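Acyl-CoA thioester hydrolase HI0827 (Haemophilus influenzae Rd KW20, PDB 3BJK) hydrolyses acyl-coenzyme A thioesters with broad specificity, probably including long-chain fatty acyl-CoAs, and works as a hexameric hotdog-fold enzyme built as a trimer of dimers. Local coordinates at residues S25-N28 with D32-G35; S40-G45 with V96-K101; G82-L85 with S91-I94. The protein carries 1 engineered substitution. All blocks are in the same frame, centred on the assembly; numbering follows the deposited sequence.

How the interactions relate
The three contacts follow the hotdog architecture from the loop in front of helix 35-54 to the far end of the sheet. Interaction 1 folds that loop just ahead of the helix, interaction 2 seats the helix against strand 91-101, and interaction 3 pairs the start of the same strand with strand 77-87. Centres of interactions 1 and 2 lie about 14 Å apart, as do those of 2 and 3, while 1 and 3 are about 27 Å apart, across the centre of the chain. Segment 40-45 carries the engineered Ala43, where the natural enzyme has Asp. Ethanediol molecules, probably from the crystallisation liquor, sit beside Thr27 in interaction 1 and Cys84 in interaction 3.

Interaction 1: S25-N28 with D32-G35; sequences SDTN and DIFG
Thr27 and Ile33 form a single backbone bridge, their CA atoms 4.2 Å apart, and the residues next to them supply its bonds. Phe34 N donates to Asp26 O at 2.8 Å, in the carbonyl plane. Asn28 N meets Asp32 O, also at 2.8 Å, nearly along the C=O axis, and Thr27 CA adds a CA-H...O contact of 3.2 Å to that same Asp32 O. Although Ile33 CB points away, CG1 beside the backbone N (chi1 -65°) and a second bend at chi2 return CD1 to Asp26 CB and, 4.1 Å away, Thr27 CG2, the Thr27 and Ile33 side chains crossing at about a right angle. Thr27 OG1 bonds elsewhere, to Pro24 O. All this shapes the loop leading into helix 35-54, the central helix of the hotdog fold, with Phe34 as its N-cap residue and packed on Met23 of a neighbouring subunit. The side-chain amide of Asn28 lies on the looser, hydrated side. A chi1 of 64° brings it beside Asp32, where OD1 takes weak bonds from Asp32 N, at 3.0 Å, and Asn30 N. Asn28 ND2 donates to two waters: one, 2.9 Å away, is shared with Asp32 OD2, which also bonds Asn30 ND2; the other also accepts a bond from Gly35 N.

Interaction 2: S40-G45 with V96-K101; sequences SQMAMG and VEVWVK. Engineered in segment 40-45: Ala43 (natural residue Asp).
In the hotdog fold a long helix, the sausage, lies in the curve of an antiparallel sheet, the bun, and here Met42 of helix 35-54 meets Val96 and Val98 of strand 91-101. The contact is small, buried and wholly apolar, carried by these three side chains. Met42 CG does most of the touching, wedged against one methyl of each valine: it is 3.7 Å from Val96 CG1 and only 3.4 Å from Val98 CG2, tighter than a usual carbon-carbon contact. Further along the methionine side chain SD rests 3.7 Å from Val98 CG2, while nearer the backbone CB is 3.9 Å from Val96 CG1. Met42 crosses Val98 at about a right angle and Val96 at a slant. With CG beside the backbone N (chi1 -65°) the chain runs out over Val98, and a bend at chi3 then swings CE away from that valine. The engineered Ala43, next along the helix, points away from the strand and packs on Met39 of a neighbouring subunit.

The other face of the strand is more polar. There Trp99 NE1 donates to Glu97 OE1 at 2.8 Å; the acceptor lies in the indole plane, yet the nitrogen stands 40° above the carboxylate plane. Glu97 OE2 forms a salt bridge with Arg10, so each carboxylate oxygen has a partner, which is consistent with a restrained indole orientation. Tyr81 of strand 77-87 meets the Trp99 ring almost at a right angle.

Around Met42 the strand 111-123 contributes Thr115 and Phe119, and Val98 also touches Val78 and Cys80 of strand 77-87. Gln41, the residue before Met42 and so on a neighbouring flank of the helix, leans on Leu18 and Thr20, which brings strand 15-21 into the same helix-sheet packing.

Interaction 3: G82-L85 with S91-I94; sequences GQCL and SIKI. With EDO (1,2-ethanediol), chain T.
Leu85 and Lys93 meet through their flat peptide groups: the N-H of Leu85 points at Lys93 O, 2.9 Å away, in a fairly straight bond whose donor is tilted 29° from the carbonyl plane. Lys93 O also takes a CA-H...O contact from Cys84 CA, at 3.5 Å, and Ile94 CA makes the matching one to Gln83 O, also at 3.5 Å; Cys84 and Ile94 are an antiparallel non-hydrogen-bonded pair. The strand segments come within 4.6 Å of each other, with their directions at 132°, so this part of the hairpin is strongly twisted.

Cys84 and Ile94 share one face of the sheet. With SG anti to the backbone N (chi1 173°) the sulfur is sent toward Ile92, whose CG2 it meets at 4.1 Å, and it also passes 3.7 Å from Lys93 O. Cys84 CB faces Ile94 CG1 more loosely, at 4.3 Å, and the other branch of that isoleucine, CG2, lies against Gly82. Leu85 CB meets the Lys93 side chain at CG; beyond that the lysine runs out extended to a long, weak ion pair with Glu64. Cys84 N, directed away from strand 91-94, donates to O1 of an ethanediol at 2.9 Å, a molecule that probably came from the crystallisation liquor.

Strands 77-87 and 91-101 form a beta hairpin in the middle of the sheet. Gly82 bonds by its backbone to Val15 of strand 15-21, while Ile92 and Ile94 bond to Phe121 and Phe119 of strand 111-123. Helix 35-54 covers the Cys84 and Ile94 face through Leu49, Ala50 and Ile53, and helix 139-148 brings Ala144 and Ile148 against Cys84.

Interaction 1: S25-N28 with D32-G35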
loop_
_atom_site.group_PDB
_atom_site.type_symbol
_atom_site.label_atom_id
_atom_site.label_comp_id
_atom_site.label_asym_id
_atom_site.label_seq_id
_atom_site.Cartn_x
_atom_site.Cartn_y
_atom_site.Cartn_z
ATOM N N SER C 25 6.188 5.009 4.999
ATOM C CA SER C 25 4.785 4.708 4.732
ATOM C C SER C 25 4.099 4.062 5.933
ATOM O O SER C 25 2.864 4.035 5.975
ATOM C CB SER C 25 4.626 3.796 3.501
ATOM O OG SER C 25 5.380 2.623 3.706
ATOM N N ASP C 26 4.888 3.515 6.879
ATOM C CA ASP C 26 4.318 2.818 8.034
ATOM C C ASP C 26 4.318 3.604 9.312
ATOM O O ASP C 26 4.203 3.041 10.375
ATOM C CB ASP C 26 4.938 1.443 8.170
ATOM C CG ASP C 26 4.744 0.651 6.916
ATOM O OD1 ASP C 26 3.558 0.375 6.522
ATOM O OD2 ASP C 26 5.765 0.367 6.311
ATOM N N THR C 27 4.357 4.930 9.174
ATOM C CA THR C 27 4.271 5.780 10.342
ATOM C C THR C 27 2.849 6.183 10.728
ATOM O O THR C 27 1.894 6.101 9.929
ATOM C CB THR C 27 5.046 7.082 10.114
ATOM O OG1 THR C 27 4.635 7.687 8.892
ATOM C CG2 THR C 27 6.545 6.749 10.030
ATOM N N ASN C 28 2.770 6.681 11.960
ATOM C CA ASN C 28 1.556 7.217 12.528
ATOM C C ASN C 28 1.686 8.742 12.567
ATOM O O ASN C 28 2.682 9.294 12.099
ATOM C CB ASN C 28 1.326 6.571 13.911
ATOM C CG ASN C 28 2.443 6.923 14.947
ATOM O OD1 ASN C 28 3.191 7.873 14.763
ATOM N ND2 ASN C 28 2.523 6.132 16.057
ATOM N N ASP C 32 6.204 8.123 14.573
ATOM C CA ASP C 32 6.714 6.801 14.930
ATOM C C ASP C 32 6.077 5.758 14.041
ATOM O O ASP C 32 5.067 6.035 13.385
ATOM C CB ASP C 32 6.390 6.469 16.381
ATOM C CG ASP C 32 6.997 7.451 17.358
ATOM O OD1 ASP C 32 8.174 7.788 17.211
ATOM O OD2 ASP C 32 6.279 7.872 18.275
ATOM N N ILE C 33 6.629 4.552 14.036
ATOM C CA ILE C 33 5.940 3.432 13.336
ATOM C C ILE C 33 4.552 3.077 13.962
ATOM O O ILE C 33 4.418 2.887 15.151
ATOM C CB ILE C 33 6.883 2.184 13.189
ATOM C CG1 ILE C 33 8.102 2.515 12.274
ATOM C CG2 ILE C 33 6.149 0.944 12.699
ATOM C CD1 ILE C 33 7.829 2.879 10.762
ATOM N N PHE C 34 3.537 3.011 13.104
ATOM C CA PHE C 34 2.175 2.555 13.486
ATOM C C PHE C 34 2.136 1.166 14.210
ATOM O O PHE C 34 2.686 0.201 13.732
ATOM C CB PHE C 34 1.299 2.564 12.185
ATOM C CG PHE C 34 -0.078 2.030 12.371
ATOM C CD1 PHE C 34 -0.862 2.438 13.469
ATOM C CD2 PHE C 34 -0.641 1.182 11.419
ATOM C CE1 PHE C 34 -2.199 1.947 13.647
ATOM C CE2 PHE C 34 -1.959 0.709 11.570
ATOM C CZ PHE C 34 -2.750 1.099 12.704
ATOM N N GLY C 35 1.525 1.115 15.396
ATOM C CA GLY C 35 1.334 -0.126 16.178
ATOM C C GLY C 35 0.741 -1.269 15.368
ATOM O O GLY C 35 1.109 -2.410 15.547
HETATM O O HOH W 1 0.476 3.641 16.645
HETATM O O HOH W 2 3.686 7.352 18.408
#

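Interaction 2: S40-G45 with V96-K101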
loop_
_atom_site.group_PDB
_atom_site.type_symbol
_atom_site.label_atom_id
_atom_site.label_comp_id
_atom_site.label_asym_id
_atom_site.label_seq_id
_atom_site.Cartn_x
_atom_site.Cartn_y
_atom_site.Cartn_z
ATOM N N SER C 40 1.177 -6.672 12.804
ATOM C CA SER C 40 1.214 -7.433 11.557
ATOM C C SER C 40 2.511 -8.174 11.388
ATOM O O SER C 40 2.491 -9.357 10.999
ATOM C CB SER C 40 1.012 -6.534 10.341
ATOM O OG SER C 40 -0.264 -5.982 10.351
ATOM N N GLN C 41 3.642 -7.499 11.686
ATOM C CA GLN C 41 4.982 -8.146 11.629
ATOM C C GLN C 41 5.030 -9.320 12.613
ATOM O O GLN C 41 5.443 -10.412 12.271
ATOM C CB GLN C 41 6.106 -7.128 11.976
ATOM C CG GLN C 41 6.363 -6.146 10.920
ATOM C CD GLN C 41 6.958 -6.750 9.649
ATOM O OE1 GLN C 41 6.312 -6.721 8.656
ATOM N NE2 GLN C 41 8.165 -7.358 9.710
ATOM N N MET C 42 4.586 -9.106 13.845
ATOM C CA MET C 42 4.525 -10.194 14.858
ATOM C C MET C 42 3.657 -11.328 14.391
ATOM O O MET C 42 4.061 -12.461 14.509
ATOM C CB MET C 42 4.037 -9.682 16.203
ATOM C CG MET C 42 5.006 -8.653 16.870
ATOM S SD MET C 42 4.630 -8.300 18.596
ATOM C CE MET C 42 3.196 -7.293 18.409
ATOM N N ALA C 43 2.493 -10.997 13.808
ATOM C CA ALA C 43 1.567 -11.991 13.274
ATOM C C ALA C 43 2.157 -12.856 12.153
ATOM O O ALA C 43 1.985 -14.135 12.132
ATOM C CB ALA C 43 0.341 -11.301 12.761
ATOM N N MET C 44 2.798 -12.180 11.201
ATOM C CA MET C 44 3.419 -12.835 10.084
ATOM C C MET C 44 4.582 -13.710 10.526
ATOM O O MET C 44 4.678 -14.894 10.115
ATOM C CB MET C 44 3.868 -11.775 9.090
ATOM C CG MET C 44 4.757 -12.218 7.991
ATOM S SD MET C 44 4.889 -10.958 6.691
ATOM C CE MET C 44 3.311 -10.237 6.633
ATOM N N GLY C 45 5.442 -13.138 11.380
ATOM C CA GLY C 45 6.574 -13.856 11.913
ATOM C C GLY C 45 6.183 -15.070 12.715
ATOM O O GLY C 45 6.615 -16.185 12.463
ATOM N N VAL C 96 6.414 -13.912 20.824
ATOM C CA VAL C 96 7.163 -13.091 19.861
ATOM C C VAL C 96 7.707 -11.851 20.566
ATOM O O VAL C 96 6.974 -11.217 21.339
ATOM C CB VAL C 96 6.234 -12.683 18.687
ATOM C CG1 VAL C 96 6.938 -11.760 17.679
ATOM C CG2 VAL C 96 5.694 -13.923 17.998
ATOM N N GLU C 97 9.010 -11.586 20.416
ATOM C CA GLU C 97 9.615 -10.322 20.805
ATOM C C GLU C 97 10.103 -9.590 19.558
ATOM O O GLU C 97 10.711 -10.204 18.631
ATOM C CB GLU C 97 10.809 -10.518 21.669
ATOM C CG GLU C 97 10.572 -11.296 22.960
ATOM C CD GLU C 97 11.798 -11.288 23.875
ATOM O OE1 GLU C 97 12.959 -11.196 23.380
ATOM O OE2 GLU C 97 11.605 -11.390 25.111
ATOM N N VAL C 98 9.775 -8.299 19.526
ATOM C CA VAL C 98 10.272 -7.337 18.523
ATOM C C VAL C 98 11.396 -6.516 19.050
ATOM O O VAL C 98 11.301 -5.914 20.117
ATOM C CB VAL C 98 9.178 -6.415 17.981
ATOM C CG1 VAL C 98 9.726 -5.609 16.828
ATOM C CG2 VAL C 98 7.970 -7.217 17.524
ATOM N N TRP C 99 12.499 -6.572 18.305
ATOM C CA TRP C 99 13.722 -5.930 18.650
ATOM C C TRP C 99 14.111 -5.018 17.479
ATOM O O TRP C 99 13.883 -5.344 16.311
ATOM C CB TRP C 99 14.821 -6.983 18.879
ATOM C CG TRP C 99 14.731 -7.746 20.190
ATOM C CD1 TRP C 99 13.875 -8.786 20.502
ATOM C CD2 TRP C 99 15.546 -7.548 21.319
ATOM N NE1 TRP C 99 14.117 -9.215 21.759
ATOM C CE2 TRP C 99 15.132 -8.479 22.300
ATOM C CE3 TRP C 99 16.595 -6.660 21.617
ATOM C CZ2 TRP C 99 15.718 -8.539 23.550
ATOM C CZ3 TRP C 99 17.180 -6.725 22.872
ATOM C CH2 TRP C 99 16.744 -7.670 23.821
ATOM N N VAL C 100 14.698 -3.899 17.834
ATOM C CA VAL C 100 15.241 -2.914 16.899
ATOM C C VAL C 100 16.773 -2.860 17.015
ATOM O O VAL C 100 17.356 -3.065 18.092
ATOM C CB VAL C 100 14.627 -1.502 17.198
ATOM C CG1 VAL C 100 15.496 -0.388 16.774
ATOM C CG2 VAL C 100 13.199 -1.383 16.610
ATOM N N LYS C 101 17.409 -2.575 15.882
ATOM C CA LYS C 101 18.833 -2.215 15.809
ATOM C C LYS C 101 19.004 -0.868 15.092
ATOM O O LYS C 101 18.480 -0.686 13.977
ATOM C CB LYS C 101 19.600 -3.318 15.061
ATOM C CG LYS C 101 21.126 -3.134 14.961
ATOM C CD LYS C 101 21.731 -4.253 14.076
ATOM C CE LYS C 101 23.198 -4.246 14.012
ATOM N NZ LYS C 101 23.787 -5.393 13.249
#

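Interaction 3: G82-L85 with S91-I94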
loop_
_atom_site.group_PDB
_atom_site.type_symbol
_atom_site.label_atom_id
_atom_site.label_comp_id
_atom_site.label_asym_id
_atom_site.label_seq_id
_atom_site.Cartn_x
_atom_site.Cartn_y
_atom_site.Cartn_z
ATOM N N GLY C 82 10.890 -15.615 17.892
ATOM C CA GLY C 82 9.823 -16.477 18.342
ATOM C C GLY C 82 10.348 -17.587 19.224
ATOM O O GLY C 82 11.409 -18.144 18.961
ATOM N N GLN C 83 9.602 -17.878 20.279
ATOM C CA GLN C 83 9.826 -19.002 21.138
ATOM C C GLN C 83 8.493 -19.766 21.288
ATOM O O GLN C 83 7.534 -19.249 21.857
ATOM C CB GLN C 83 10.341 -18.512 22.490
ATOM C CG GLN C 83 10.605 -19.598 23.452
ATOM C CD GLN C 83 11.077 -19.067 24.780
ATOM O OE1 GLN C 83 11.264 -17.849 24.956
ATOM N NE2 GLN C 83 11.248 -19.973 25.745
ATOM N N CYS C 84 8.467 -21.016 20.804
ATOM C CA CYS C 84 7.286 -21.835 20.969
ATOM C C CYS C 84 7.226 -22.291 22.439
ATOM O O CYS C 84 8.183 -22.862 22.949
ATOM C CB CYS C 84 7.286 -22.999 19.984
ATOM S SG CYS C 84 5.965 -24.160 20.279
ATOM N N LEU C 85 6.087 -22.017 23.079
ATOM C CA LEU C 85 5.813 -22.270 24.484
ATOM C C LEU C 85 5.087 -23.598 24.736
ATOM O O LEU C 85 5.240 -24.217 25.795
ATOM C CB LEU C 85 4.962 -21.117 25.046
ATOM C CG LEU C 85 5.572 -19.693 25.093
ATOM C CD1 LEU C 85 4.674 -18.685 25.840
ATOM C CD2 LEU C 85 6.943 -19.756 25.753
ATOM N N SER C 91 -2.981 -26.949 18.274
ATOM C CA SER C 91 -2.605 -25.536 18.604
ATOM C C SER C 91 -1.080 -25.357 18.820
ATOM O O SER C 91 -0.355 -26.293 19.212
ATOM C CB SER C 91 -3.347 -25.056 19.842
ATOM O OG SER C 91 -2.990 -25.864 20.938
ATOM N N ILE C 92 -0.596 -24.151 18.560
ATOM C CA ILE C 92 0.781 -23.809 18.764
ATOM C C ILE C 92 0.815 -22.429 19.415
ATOM O O ILE C 92 0.286 -21.473 18.860
ATOM C CB ILE C 92 1.513 -23.721 17.411
ATOM C CG1 ILE C 92 1.392 -25.048 16.689
ATOM C CG2 ILE C 92 2.969 -23.397 17.595
ATOM C CD1 ILE C 92 1.489 -24.950 15.270
ATOM N N LYS C 93 1.468 -22.324 20.561
ATOM C CA LYS C 93 1.513 -21.055 21.317
ATOM C C LYS C 93 2.952 -20.526 21.161
ATOM O O LYS C 93 3.907 -21.273 21.391
ATOM C CB LYS C 93 1.128 -21.372 22.766
ATOM C CG LYS C 93 1.089 -20.223 23.779
ATOM C CD LYS C 93 0.615 -20.736 25.140
ATOM C CE LYS C 93 0.477 -19.589 26.124
ATOM N NZ LYS C 93 0.251 -20.016 27.525
ATOM N N ILE C 94 3.110 -19.270 20.737
ATOM C CA ILE C 94 4.409 -18.744 20.401
ATOM C C ILE C 94 4.525 -17.375 21.077
ATOM O O ILE C 94 3.644 -16.543 20.915
ATOM C CB ILE C 94 4.656 -18.620 18.869
ATOM C CG1 ILE C 94 4.754 -20.001 18.243
ATOM C CG2 ILE C 94 5.950 -17.802 18.612
ATOM C CD1 ILE C 94 4.680 -20.065 16.842
HETATM C C1 EDO T . 11.835 -22.191 18.837
HETATM O O1 EDO T . 10.944 -22.192 19.963
HETATM C C2 EDO T . 11.324 -23.147 17.748
HETATM O O2 EDO T . 11.806 -24.512 17.833
#